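Local coordinates for angiotensin-converting enzyme (Anopheles gambiae, PDB 6S1Y), which probably acts as a zinc-dependent peptidase of the angiotensin-converting enzyme family, here holding a gamma-glutamyl peptide in its active-site cleft, at residues A[108-113]-A[489-494]. Sequence-based numbering, arbitrary orientation.
Sequences GAIASM and SADVEY. With KSN ((2~{S})-2-[[(4~{S})-4-azanyl-5-oxidanyl-5-oxidanylidene-pentanoyl]amino]pentanedioic acid), chain H.
M113 and I110, on one face of helix 100-119, meet the C-terminal end of helix 486-489 and the loop that follows it, with CA atoms 4.9 Å apart for M113 and S489 and 5.9 Å for I110 and A490. D491, at positive phi (54°), is the C' residue of the Schellman motif that ends helix 486-489, in which V492 N bonds back to H487 O. M113 CB lies 3.2 Å from S489 O, and the bend of the M113 side chain at chi3 (-78°) brings its CE to 3.6 Å from the same oxygen. I110 crosses D491 obliquely: its CD1 is 3.4 Å from D491 OD2, while CG2 faces the carbonyl oxygens of S489 and A490. S489 OG bonds to P483 O. The loop runs on to Y494 in the ligand pocket, whose OH donates a 2.6 Å hydrogen bond to O19 of the bound KSN; this oxygen lies at the ring edge, in the plane of the ring. I110 O and S489 O, two acceptors 3.4 Å apart, cannot bond each other, so the 233 Å² contact rests on aliphatic groups packing against oxygens, and the D491 carboxylate is held by the hydroxyls of Y174 (on OD1) and Y95 (on OD2) rather than by helix 100-119.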
ATOM      1  N   GLY A 108      23.167   0.094   0.718  1.00 51.68           N
ATOM      2  CA  GLY A 108      23.546   0.812   1.925  1.00 46.98           C
ATOM      3  C   GLY A 108      22.933   2.191   2.008  1.00 46.73           C
ATOM      4  O   GLY A 108      22.644   2.678   3.105  1.00 46.62           O
ATOM      5  N   ALA A 109      22.722   2.842   0.868  1.00 47.66           N
ATOM      6  CA  ALA A 109      22.031   4.125   0.877  1.00 47.47           C
ATOM      7  C   ALA A 109      20.581   3.946   1.311  1.00 46.00           C
ATOM      8  O   ALA A 109      20.091   4.667   2.184  1.00 46.35           O
ATOM      9  CB  ALA A 109      22.118   4.782  -0.500  1.00 48.43           C
ATOM     10  N   ILE A 110      19.903   2.937   0.763  1.00 47.00           N
ATOM     11  CA  ILE A 110      18.513   2.660   1.132  1.00 47.35           C
ATOM     12  C   ILE A 110      18.414   2.307   2.612  1.00 48.07           C
ATOM     13  O   ILE A 110      17.656   2.932   3.374  1.00 46.73           O
ATOM     14  CB  ILE A 110      17.953   1.540   0.232  1.00 47.03           C
ATOM     15  CG1 ILE A 110      17.946   2.030  -1.225  1.00 47.73           C
ATOM     16  CG2 ILE A 110      16.578   1.108   0.693  1.00 47.11           C
ATOM     17  CD1 ILE A 110      17.522   0.999  -2.250  1.00 48.29           C
ATOM     18  N   ALA A 111      19.188   1.306   3.047  1.00 47.24           N
ATOM     19  CA  ALA A 111      19.184   0.895   4.446  1.00 47.53           C
ATOM     20  C   ALA A 111      19.464   2.071   5.367  1.00 45.99           C
ATOM     21  O   ALA A 111      18.923   2.147   6.473  1.00 46.37           O
ATOM     22  CB  ALA A 111      20.228  -0.207   4.664  1.00 48.95           C
ATOM     23  N   SER A 112      20.290   3.010   4.925  1.00 45.89           N
ATOM     24  CA  SER A 112      20.551   4.188   5.740  1.00 47.75           C
ATOM     25  C   SER A 112      19.285   5.018   5.950  1.00 46.94           C
ATOM     26  O   SER A 112      19.031   5.503   7.061  1.00 45.89           O
ATOM     27  CB  SER A 112      21.636   5.033   5.084  1.00 47.99           C
ATOM     28  OG  SER A 112      21.709   6.275   5.746  1.00 56.22           O
ATOM     29  N   MET A 113      18.474   5.189   4.897  1.00 44.62           N
ATOM     30  CA  MET A 113      17.198   5.884   5.052  1.00 46.73           C
ATOM     31  C   MET A 113      16.231   5.085   5.925  1.00 45.00           C
ATOM     32  O   MET A 113      15.645   5.623   6.877  1.00 44.98           O
ATOM     33  CB  MET A 113      16.561   6.145   3.679  1.00 43.99           C
ATOM     34  CG  MET A 113      17.405   6.971   2.748  1.00 45.29           C
ATOM     35  SD  MET A 113      16.495   7.554   1.306  1.00 45.05           S
ATOM     36  CE  MET A 113      16.452   6.082   0.292  1.00 44.63           C
ATOM     37  N   SER A 489      11.709   6.106   2.015  1.00 41.79           N
ATOM     38  CA  SER A 489      12.933   5.704   2.692  1.00 43.28           C
ATOM     39  C   SER A 489      13.330   4.264   2.385  1.00 44.19           C
ATOM     40  O   SER A 489      14.522   3.937   2.451  1.00 45.06           O
ATOM     41  CB  SER A 489      12.780   5.843   4.209  1.00 41.36           C
ATOM     42  OG  SER A 489      13.011   7.153   4.669  1.00 41.75           O
ATOM     43  N   ALA A 490      12.365   3.383   2.096  1.00 41.78           N
ATOM     44  CA  ALA A 490      12.648   1.970   1.842  1.00 44.77           C
ATOM     45  C   ALA A 490      12.635   1.604   0.364  1.00 43.52           C
ATOM     46  O   ALA A 490      12.716   0.416   0.033  1.00 44.42           O
ATOM     47  CB  ALA A 490      11.647   1.064   2.576  1.00 43.22           C
ATOM     48  N   ASP A 491      12.496   2.575  -0.532  1.00 42.31           N
ATOM     49  CA  ASP A 491      12.546   2.310  -1.969  1.00 43.25           C
ATOM     50  C   ASP A 491      11.550   1.224  -2.366  1.00 45.27           C
ATOM     51  O   ASP A 491      11.888   0.259  -3.054  1.00 45.39           O
ATOM     52  CB  ASP A 491      13.966   1.926  -2.396  1.00 44.66           C
ATOM     53  CG  ASP A 491      14.054   1.543  -3.862  1.00 46.29           C
ATOM     54  OD1 ASP A 491      13.346   2.174  -4.680  1.00 47.16           O
ATOM     55  OD2 ASP A 491      14.822   0.612  -4.197  1.00 47.90           O
ATOM     56  N   VAL A 492      10.303   1.397  -1.942  1.00 42.98           N
ATOM     57  CA  VAL A 492       9.206   0.534  -2.359  1.00 43.90           C
ATOM     58  C   VAL A 492       8.336   1.338  -3.311  1.00 44.39           C
ATOM     59  O   VAL A 492       7.812   2.394  -2.940  1.00 43.30           O
ATOM     60  CB  VAL A 492       8.385   0.021  -1.164  1.00 44.19           C
ATOM     61  CG1 VAL A 492       7.227  -0.792  -1.660  1.00 46.32           C
ATOM     62  CG2 VAL A 492       9.270  -0.803  -0.213  1.00 43.79           C
ATOM     63  N   GLU A 493       8.216   0.855  -4.547  1.00 45.80           N
ATOM     64  CA  GLU A 493       7.303   1.438  -5.527  1.00 46.15           C
ATOM     65  C   GLU A 493       5.915   1.615  -4.915  1.00 44.04           C
ATOM     66  O   GLU A 493       5.461   0.771  -4.139  1.00 44.08           O
ATOM     67  CB  GLU A 493       7.258   0.513  -6.751  1.00 44.98           C
ATOM     68  CG  GLU A 493       6.566   1.080  -7.950  1.00 45.81           C
ATOM     69  CD  GLU A 493       5.151   0.568  -8.089  1.00 46.02           C
ATOM     70  OE1 GLU A 493       4.569   0.116  -7.086  1.00 44.86           O
ATOM     71  OE2 GLU A 493       4.627   0.635  -9.216  1.00 47.81           O
ATOM     72  N   TYR A 494       5.249   2.737  -5.236  1.00 42.13           N
ATOM     73  CA  TYR A 494       3.956   3.029  -4.616  1.00 42.51           C
ATOM     74  C   TYR A 494       2.782   2.981  -5.576  1.00 41.14           C
ATOM     75  O   TYR A 494       1.635   2.906  -5.122  1.00 42.38           O
ATOM     76  CB  TYR A 494       3.965   4.404  -3.930  1.00 42.71           C
ATOM     77  CG  TYR A 494       3.068   4.490  -2.697  1.00 43.86           C
ATOM     78  CD1 TYR A 494       3.470   3.953  -1.485  1.00 42.02           C
ATOM     79  CD2 TYR A 494       1.824   5.119  -2.749  1.00 42.25           C
ATOM     80  CE1 TYR A 494       2.669   4.035  -0.366  1.00 41.89           C
ATOM     81  CE2 TYR A 494       1.025   5.210  -1.643  1.00 41.05           C
ATOM     82  CZ  TYR A 494       1.445   4.656  -0.456  1.00 42.16           C
ATOM     83  OH  TYR A 494       0.630   4.753   0.629  1.00 42.34           O
TER
HETATM   84  C10 KSN H 710       7.008  -3.903   1.971  0.62 54.97           C
HETATM   85  C13 KSN H 710       2.374  -3.684   2.263  0.62 46.66           C
HETATM   86  C17 KSN H 710       0.490   2.443   3.564  0.62 46.93           C
HETATM   87  C02 KSN H 710      -0.416   1.294   3.103  0.62 47.60           C
HETATM   88  C03 KSN H 710       0.285  -0.048   2.849  0.62 46.92           C
HETATM   89  C04 KSN H 710       1.634  -0.262   3.515  0.62 46.80           C
HETATM   90  C05 KSN H 710       1.710  -1.465   4.491  0.62 48.20           C
HETATM   91  C07 KSN H 710       3.380  -2.794   3.035  0.62 48.54           C
HETATM   92  C08 KSN H 710       4.758  -3.423   3.191  0.62 49.29           C
HETATM   93  C09 KSN H 710       5.509  -3.567   1.854  0.62 50.71           C
HETATM   94  N01 KSN H 710      -1.120   1.665   1.871  0.62 47.77           N
HETATM   95  N06 KSN H 710       2.590  -2.620   4.262  0.62 47.43           N
HETATM   96  O11 KSN H 710       7.615  -3.691   3.066  0.62 55.14           O
HETATM   97  O12 KSN H 710       7.659  -4.380   0.978  0.62 56.73           O
HETATM   98  O14 KSN H 710       1.726  -4.551   2.912  0.62 46.20           O
HETATM   99  O15 KSN H 710       2.161  -3.542   1.044  0.62 46.88           O
HETATM  100  O16 KSN H 710       1.082  -1.427   5.507  0.62 47.41           O
HETATM  101  O18 KSN H 710       0.713   2.555   4.799  0.62 47.97           O
HETATM  102  O19 KSN H 710       1.019   3.287   2.792  0.62 44.86           O